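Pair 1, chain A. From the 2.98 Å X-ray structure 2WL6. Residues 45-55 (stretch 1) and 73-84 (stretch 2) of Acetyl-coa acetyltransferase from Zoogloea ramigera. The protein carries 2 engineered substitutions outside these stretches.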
# COMPACT_ATOMS: atom_id res chain seq x y z
N ALA A 45 -11.16 -25.33 34.95
CA ALA A 45 -9.79 -25.07 34.58
C ALA A 45 -9.60 -25.23 33.09
O ALA A 45 -10.11 -26.18 32.49
CB ALA A 45 -8.87 -26.00 35.33
N ALA A 46 -8.86 -24.29 32.50
CA ALA A 46 -8.63 -24.27 31.07
C ALA A 46 -8.41 -25.64 30.48
O ALA A 46 -8.77 -25.90 29.34
CB ALA A 46 -7.45 -23.36 30.72
N GLY A 47 -7.82 -26.54 31.26
CA GLY A 47 -7.57 -27.89 30.77
C GLY A 47 -8.79 -28.76 30.53
O GLY A 47 -8.70 -29.79 29.86
N GLU A 48 -9.94 -28.37 31.07
CA GLU A 48 -11.12 -29.17 30.81
C GLU A 48 -11.89 -28.69 29.57
O GLU A 48 -12.80 -29.39 29.11
CB GLU A 48 -12.04 -29.19 32.01
CG GLU A 48 -11.36 -29.57 33.31
CD GLU A 48 -12.24 -29.24 34.50
OE1 GLU A 48 -13.31 -29.88 34.64
OE2 GLU A 48 -11.86 -28.33 35.27
N VAL A 49 -11.54 -27.52 29.04
CA VAL A 49 -12.16 -27.04 27.81
C VAL A 49 -11.97 -28.04 26.65
O VAL A 49 -10.84 -28.44 26.33
CB VAL A 49 -11.57 -25.68 27.39
CG1 VAL A 49 -12.15 -25.25 26.04
CG2 VAL A 49 -11.81 -24.63 28.44
N ASN A 50 -13.08 -28.43 26.01
CA ASN A 50 -13.05 -29.31 24.85
C ASN A 50 -12.82 -28.56 23.56
O ASN A 50 -12.20 -29.07 22.65
CB ASN A 50 -14.36 -30.05 24.72
CG ASN A 50 -14.45 -31.20 25.68
OD1 ASN A 50 -15.52 -31.50 26.22
ND2 ASN A 50 -13.34 -31.87 25.90
N GLU A 51 -13.34 -27.35 23.47
CA GLU A 51 -13.25 -26.64 22.22
C GLU A 51 -13.65 -25.18 22.45
O GLU A 51 -14.35 -24.85 23.41
CB GLU A 51 -14.14 -27.34 21.20
CG GLU A 51 -14.27 -26.68 19.85
CD GLU A 51 -14.67 -27.65 18.75
OE1 GLU A 51 -15.86 -27.72 18.40
OE2 GLU A 51 -13.77 -28.34 18.23
N VAL A 52 -13.14 -24.31 21.59
CA VAL A 52 -13.46 -22.91 21.61
C VAL A 52 -14.02 -22.57 20.26
O VAL A 52 -13.41 -22.88 19.24
CB VAL A 52 -12.20 -22.09 21.78
CG1 VAL A 52 -12.55 -20.62 21.67
CG2 VAL A 52 -11.51 -22.43 23.11
N ILE A 53 -15.18 -21.94 20.24
CA ILE A 53 -15.88 -21.60 19.00
C ILE A 53 -16.18 -20.12 19.03
O ILE A 53 -17.05 -19.69 19.78
CB ILE A 53 -17.21 -22.37 18.91
CG1 ILE A 53 -16.95 -23.89 18.93
CG2 ILE A 53 -17.97 -22.00 17.67
CD1 ILE A 53 -18.22 -24.74 18.90
N LEU A 54 -15.47 -19.32 18.25
CA LEU A 54 -15.55 -17.87 18.37
C LEU A 54 -15.93 -17.21 17.07
O LEU A 54 -15.20 -17.33 16.10
CB LEU A 54 -14.19 -17.33 18.78
CG LEU A 54 -13.88 -17.37 20.25
CD1 LEU A 54 -12.41 -17.09 20.51
CD2 LEU A 54 -14.74 -16.35 20.92
N GLY A 55 -17.04 -16.49 17.01
CA GLY A 55 -17.41 -15.81 15.77
C GLY A 55 -16.44 -14.67 15.51
O GLY A 55 -15.77 -14.20 16.42
N LYS A 73 -3.60 -18.66 24.07
CA LYS A 73 -3.19 -17.60 24.99
C LYS A 73 -3.85 -17.84 26.34
O LYS A 73 -3.29 -17.59 27.38
CB LYS A 73 -3.58 -16.23 24.45
CG LYS A 73 -3.10 -15.08 25.31
CD LYS A 73 -1.67 -14.78 25.00
CE LYS A 73 -0.88 -14.37 26.27
NZ LYS A 73 -1.34 -13.08 26.87
N ALA A 74 -5.08 -18.34 26.29
CA ALA A 74 -5.88 -18.51 27.49
C ALA A 74 -5.54 -19.77 28.19
O ALA A 74 -6.13 -20.05 29.22
CB ALA A 74 -7.35 -18.54 27.14
N GLY A 75 -4.64 -20.56 27.61
CA GLY A 75 -4.17 -21.78 28.26
C GLY A 75 -4.97 -23.06 28.02
O GLY A 75 -4.64 -24.11 28.55
N VAL A 76 -6.02 -22.97 27.23
CA VAL A 76 -6.68 -24.16 26.74
C VAL A 76 -5.62 -25.11 26.15
O VAL A 76 -4.80 -24.68 25.35
CB VAL A 76 -7.67 -23.77 25.66
CG1 VAL A 76 -8.45 -24.99 25.21
CG2 VAL A 76 -8.58 -22.71 26.18
N PRO A 77 -5.63 -26.40 26.55
CA PRO A 77 -4.60 -27.31 26.07
C PRO A 77 -4.55 -27.44 24.54
O PRO A 77 -5.54 -27.19 23.86
CB PRO A 77 -5.01 -28.66 26.70
CG PRO A 77 -6.47 -28.56 26.92
CD PRO A 77 -6.63 -27.10 27.37
N GLN A 78 -3.39 -27.84 24.02
CA GLN A 78 -3.21 -28.00 22.58
C GLN A 78 -3.92 -29.25 22.11
O GLN A 78 -3.89 -29.56 20.94
CB GLN A 78 -1.73 -28.05 22.21
CG GLN A 78 -1.00 -29.28 22.67
CD GLN A 78 0.52 -29.06 22.73
OE1 GLN A 78 1.31 -29.97 22.48
NE2 GLN A 78 0.92 -27.84 23.06
N GLU A 79 -4.55 -29.97 23.04
CA GLU A 79 -5.30 -31.18 22.73
C GLU A 79 -6.73 -30.83 22.39
O GLU A 79 -7.42 -31.58 21.70
CB GLU A 79 -5.27 -32.16 23.90
CG GLU A 79 -3.91 -32.78 24.17
CD GLU A 79 -2.93 -31.80 24.83
OE1 GLU A 79 -3.41 -30.79 25.38
OE2 GLU A 79 -1.70 -32.04 24.80
N ALA A 80 -7.19 -29.67 22.85
CA ALA A 80 -8.54 -29.20 22.53
C ALA A 80 -8.49 -28.52 21.20
O ALA A 80 -7.39 -28.24 20.70
CB ALA A 80 -9.04 -28.24 23.60
N THR A 81 -9.65 -28.24 20.62
CA THR A 81 -9.70 -27.71 19.26
C THR A 81 -10.29 -26.31 19.20
O THR A 81 -10.77 -25.81 20.22
CB THR A 81 -10.46 -28.63 18.35
OG1 THR A 81 -11.72 -28.92 18.96
CG2 THR A 81 -9.69 -29.91 18.18
N ALA A 82 -10.26 -25.67 18.03
CA ALA A 82 -10.65 -24.28 17.93
C ALA A 82 -10.94 -23.83 16.50
O ALA A 82 -10.22 -24.17 15.59
CB ALA A 82 -9.55 -23.41 18.51
N TRP A 83 -11.99 -23.03 16.34
CA TRP A 83 -12.36 -22.47 15.04
C TRP A 83 -13.13 -21.17 15.20
O TRP A 83 -13.65 -20.87 16.28
CB TRP A 83 -13.17 -23.46 14.22
CG TRP A 83 -14.26 -24.22 14.96
CD1 TRP A 83 -14.10 -25.10 16.01
CD2 TRP A 83 -15.66 -24.23 14.66
NE1 TRP A 83 -15.31 -25.61 16.39
CE2 TRP A 83 -16.28 -25.09 15.58
CE3 TRP A 83 -16.45 -23.57 13.72
CZ2 TRP A 83 -17.66 -25.31 15.57
CZ3 TRP A 83 -17.82 -23.80 13.71
CH2 TRP A 83 -18.40 -24.65 14.62
N GLY A 84 -13.17 -20.37 14.14
CA GLY A 84 -13.96 -19.13 14.15
C GLY A 84 -15.04 -19.29 13.12
O GLY A 84 -15.01 -20.26 12.37

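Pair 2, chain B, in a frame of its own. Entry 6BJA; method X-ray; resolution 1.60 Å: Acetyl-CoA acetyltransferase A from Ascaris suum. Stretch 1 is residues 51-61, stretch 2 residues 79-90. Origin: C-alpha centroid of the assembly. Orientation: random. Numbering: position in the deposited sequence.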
# COMPACT_ATOMS: atom_id res chain seq x y z
N PRO B 51 -28.36 -34.56 -11.40
CA PRO B 51 -27.73 -34.33 -10.11
C PRO B 51 -26.35 -33.71 -10.24
O PRO B 51 -25.69 -33.92 -11.26
CB PRO B 51 -27.64 -35.74 -9.51
CG PRO B 51 -27.55 -36.63 -10.71
CD PRO B 51 -28.42 -35.99 -11.75
N SER B 52 -25.91 -33.00 -9.22
CA SER B 52 -24.57 -32.42 -9.27
C SER B 52 -23.49 -33.50 -9.46
O SER B 52 -22.42 -33.23 -9.99
CB SER B 52 -24.28 -31.60 -8.01
OG SER B 52 -24.35 -32.39 -6.83
N SER B 53 -23.78 -34.73 -9.03
CA SER B 53 -22.83 -35.83 -9.19
C SER B 53 -22.56 -36.18 -10.63
O SER B 53 -21.55 -36.83 -10.91
CB SER B 53 -23.35 -37.07 -8.48
OG SER B 53 -24.60 -37.46 -9.02
N ALA B 54 -23.41 -35.73 -11.55
CA ALA B 54 -23.25 -36.04 -12.97
C ALA B 54 -22.36 -35.05 -13.73
O ALA B 54 -22.00 -35.30 -14.88
CB ALA B 54 -24.60 -36.11 -13.63
N ILE B 55 -22.04 -33.93 -13.10
CA ILE B 55 -21.25 -32.89 -13.75
C ILE B 55 -19.78 -33.31 -13.78
O ILE B 55 -19.19 -33.53 -12.72
CB ILE B 55 -21.37 -31.55 -13.02
CG1 ILE B 55 -22.84 -31.15 -12.82
CG2 ILE B 55 -20.59 -30.47 -13.79
CD1 ILE B 55 -23.66 -31.03 -14.11
N GLU B 56 -19.20 -33.41 -14.98
CA GLU B 56 -17.87 -34.01 -15.16
C GLU B 56 -16.73 -32.99 -15.16
O GLU B 56 -15.57 -33.32 -14.85
CB GLU B 56 -17.82 -34.82 -16.45
CG GLU B 56 -18.73 -36.04 -16.40
CD GLU B 56 -19.02 -36.68 -17.75
OE1 GLU B 56 -18.60 -36.17 -18.79
OE2 GLU B 56 -19.70 -37.73 -17.77
N GLU B 57 -17.06 -31.76 -15.55
CA GLU B 57 -16.12 -30.64 -15.61
C GLU B 57 -16.80 -29.34 -15.28
O GLU B 57 -17.96 -29.15 -15.64
CB GLU B 57 -15.50 -30.44 -17.00
CG GLU B 57 -14.54 -31.44 -17.44
CD GLU B 57 -13.69 -30.93 -18.61
OE1 GLU B 57 -13.52 -29.69 -18.79
OE2 GLU B 57 -13.19 -31.80 -19.36
N THR B 58 -16.04 -28.42 -14.68
CA THR B 58 -16.48 -27.06 -14.39
C THR B 58 -15.51 -26.10 -15.03
O THR B 58 -14.32 -26.13 -14.69
CB THR B 58 -16.54 -26.83 -12.91
OG1 THR B 58 -17.44 -27.81 -12.34
CG2 THR B 58 -17.04 -25.44 -12.57
N ILE B 59 -15.98 -25.30 -15.98
CA ILE B 59 -15.10 -24.42 -16.76
C ILE B 59 -15.58 -23.00 -16.54
O ILE B 59 -16.71 -22.68 -16.87
CB ILE B 59 -15.14 -24.74 -18.27
CG1 ILE B 59 -14.93 -26.22 -18.53
CG2 ILE B 59 -14.11 -23.88 -19.02
CD1 ILE B 59 -15.26 -26.67 -19.91
N VAL B 60 -14.71 -22.15 -16.00
CA VAL B 60 -15.11 -20.82 -15.55
C VAL B 60 -14.30 -19.70 -16.17
O VAL B 60 -13.08 -19.65 -16.02
CB VAL B 60 -14.97 -20.67 -14.03
CG1 VAL B 60 -15.50 -19.29 -13.60
CG2 VAL B 60 -15.72 -21.77 -13.30
N GLY B 61 -14.98 -18.78 -16.84
CA GLY B 61 -14.35 -17.56 -17.28
C GLY B 61 -14.26 -16.50 -16.20
O GLY B 61 -15.24 -16.22 -15.49
N ALA B 79 -17.86 -26.23 -3.87
CA ALA B 79 -18.92 -25.60 -3.07
C ALA B 79 -20.31 -25.82 -3.67
O ALA B 79 -21.33 -25.69 -2.96
CB ALA B 79 -18.65 -24.14 -2.89
N SER B 80 -20.35 -26.21 -4.94
CA SER B 80 -21.59 -26.54 -5.64
C SER B 80 -21.93 -28.04 -5.58
O SER B 80 -22.84 -28.51 -6.27
CB SER B 80 -21.51 -26.08 -7.10
OG SER B 80 -21.31 -24.68 -7.17
N GLU B 81 -21.21 -28.78 -4.73
CA GLU B 81 -21.41 -30.23 -4.54
C GLU B 81 -21.15 -31.08 -5.79
O GLU B 81 -21.68 -32.16 -5.95
CB GLU B 81 -22.82 -30.47 -4.00
CG GLU B 81 -23.04 -29.75 -2.67
CD GLU B 81 -24.37 -30.09 -2.00
OE1 GLU B 81 -25.37 -30.29 -2.72
OE2 GLU B 81 -24.40 -30.17 -0.76
N ILE B 82 -20.31 -30.57 -6.69
CA ILE B 82 -19.83 -31.35 -7.81
C ILE B 82 -18.72 -32.27 -7.28
O ILE B 82 -17.97 -31.84 -6.42
CB ILE B 82 -19.36 -30.42 -8.93
CG1 ILE B 82 -20.57 -29.67 -9.49
CG2 ILE B 82 -18.69 -31.18 -10.06
CD1 ILE B 82 -20.19 -28.54 -10.46
N PRO B 83 -18.62 -33.51 -7.79
CA PRO B 83 -17.67 -34.47 -7.21
C PRO B 83 -16.24 -33.98 -7.25
O PRO B 83 -15.84 -33.27 -8.19
CB PRO B 83 -17.82 -35.70 -8.10
CG PRO B 83 -19.22 -35.62 -8.59
CD PRO B 83 -19.45 -34.16 -8.82
N LYS B 84 -15.46 -34.37 -6.26
CA LYS B 84 -14.04 -34.07 -6.25
C LYS B 84 -13.32 -34.63 -7.46
O LYS B 84 -12.29 -34.10 -7.85
CB LYS B 84 -13.38 -34.60 -4.99
CG LYS B 84 -13.94 -34.10 -3.69
CD LYS B 84 -13.79 -32.63 -3.47
CE LYS B 84 -14.44 -32.18 -2.13
NZ LYS B 84 -15.87 -32.55 -1.93
N SER B 85 -13.87 -35.68 -8.07
CA SER B 85 -13.28 -36.28 -9.25
C SER B 85 -13.45 -35.45 -10.53
O SER B 85 -12.80 -35.72 -11.52
CB SER B 85 -13.86 -37.68 -9.49
OG SER B 85 -15.27 -37.65 -9.59
N SER B 86 -14.30 -34.43 -10.49
CA SER B 86 -14.56 -33.63 -11.67
C SER B 86 -13.46 -32.60 -11.86
O SER B 86 -12.89 -32.10 -10.90
CB SER B 86 -15.93 -32.97 -11.56
OG SER B 86 -16.92 -33.97 -11.50
N GLN B 87 -13.18 -32.29 -13.12
CA GLN B 87 -12.10 -31.40 -13.49
C GLN B 87 -12.53 -29.94 -13.59
O GLN B 87 -13.57 -29.65 -14.15
CB GLN B 87 -11.53 -31.84 -14.82
CG GLN B 87 -10.50 -32.95 -14.74
CD GLN B 87 -10.99 -34.19 -14.00
OE1 GLN B 87 -11.76 -34.99 -14.55
NE2 GLN B 87 -10.52 -34.37 -12.75
N CYS B 88 -11.69 -29.06 -13.07
CA CYS B 88 -12.00 -27.63 -12.94
C CYS B 88 -10.90 -26.74 -13.48
O CYS B 88 -9.75 -26.91 -13.11
CB CYS B 88 -12.22 -27.31 -11.49
SG CYS B 88 -13.47 -28.39 -10.72
N VAL B 89 -11.25 -25.78 -14.34
CA VAL B 89 -10.24 -24.88 -14.90
C VAL B 89 -10.82 -23.48 -15.04
O VAL B 89 -12.02 -23.31 -15.32
CB VAL B 89 -9.74 -25.41 -16.25
CG1 VAL B 89 -10.84 -25.42 -17.31
CG2 VAL B 89 -8.55 -24.59 -16.75
N THR B 90 -9.98 -22.48 -14.80
CA THR B 90 -10.36 -21.08 -14.92
C THR B 90 -9.66 -20.52 -16.14
O THR B 90 -8.48 -20.77 -16.35
CB THR B 90 -10.00 -20.26 -13.66
OG1 THR B 90 -10.55 -20.92 -12.50
CG2 THR B 90 -10.63 -18.88 -13.71
O HOH W 1 -12.40 -28.37 -16.54

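In both pairs a short 3-10 segment leads through a two-residue link into a strand, and a type I turn beginning at a proline delivers a second strand parallel to it, the two directions 5° apart. Over 14 central residues the backbones superpose with an RMSD of 0.3 Å, and each contact buries 674 Å². The ladder is the same: in pair 1 Val A52 N donates to Thr A81 O (3.1 Å), Trp A83 N to Val A52 O (3.2 Å) and Leu A54 N to Trp A83 O (3.1 Å); in pair 2 Thr B58 N donates to Gln B87 O (2.8 Å), Val B89 N to Thr B58 O (3.1 Å) and Val B60 N to Val B89 O (3.0 Å). The first rung is weak in pair 1, Thr A81 N to Asn A50 O at 3.4 Å, and firmer in pair 2, Gln B87 N to Glu B56 O at 3.1 Å.

The matched prolines, Pro A77 and Pro B83, are the constant of the entry. Each lays its CD against a carbonyl of the 3-10 segment, Ala A46 O at 3.1 Å from Pro A77 CD and Ser B52 O at 3.3 Å from Pro B83 CD. Around them pair 2 replaces methyl contacts with hydrogen bonds. Ala A80 CB rests 3.3 Å from Val A49 O; at the matching position Ser B86 OG donates to Ile B55 O at 2.6 Å. Likewise Ala A46 CB sits 3.6 Å from Gly A75 O, whereas Ser B52 OG donates to Glu B81 O at 2.8 Å. Gly A75 and Glu B81 both take positive phi, but at the angles of Gly A75 a CB would jam against the preceding carbonyl, a constraint that by itself calls for glycine.

The sharpest divergence lies on the face carrying the matched Glu A51 and Glu B57. Glu A51, chi1 t, brings OE1 to the edge of the indole, where Trp A83 NE1 donates to it at 3.0 Å and 172°. Ile A53 CG2 lies over one face of the ring, 4.0 Å from the centroid of the six-membered ring of Trp A83. With Val B89 in the tryptophan's place, Ile B59 CG2 meets Val B89 CG1 at 4.0 Å, and Glu B57, chi1 m, instead accepts from water 1 through OE1 at 2.8 Å.

Ahead of the strands, Val A49 CG1 packs on Val A76 CG1 at 3.8 Å; pair 2 uses two isoleucines, Ile B55 CG2 to Ile B82 CD1 at 3.9 Å. The rule is one backbone frame that accommodates different side-chain sets, each matched to its own partners.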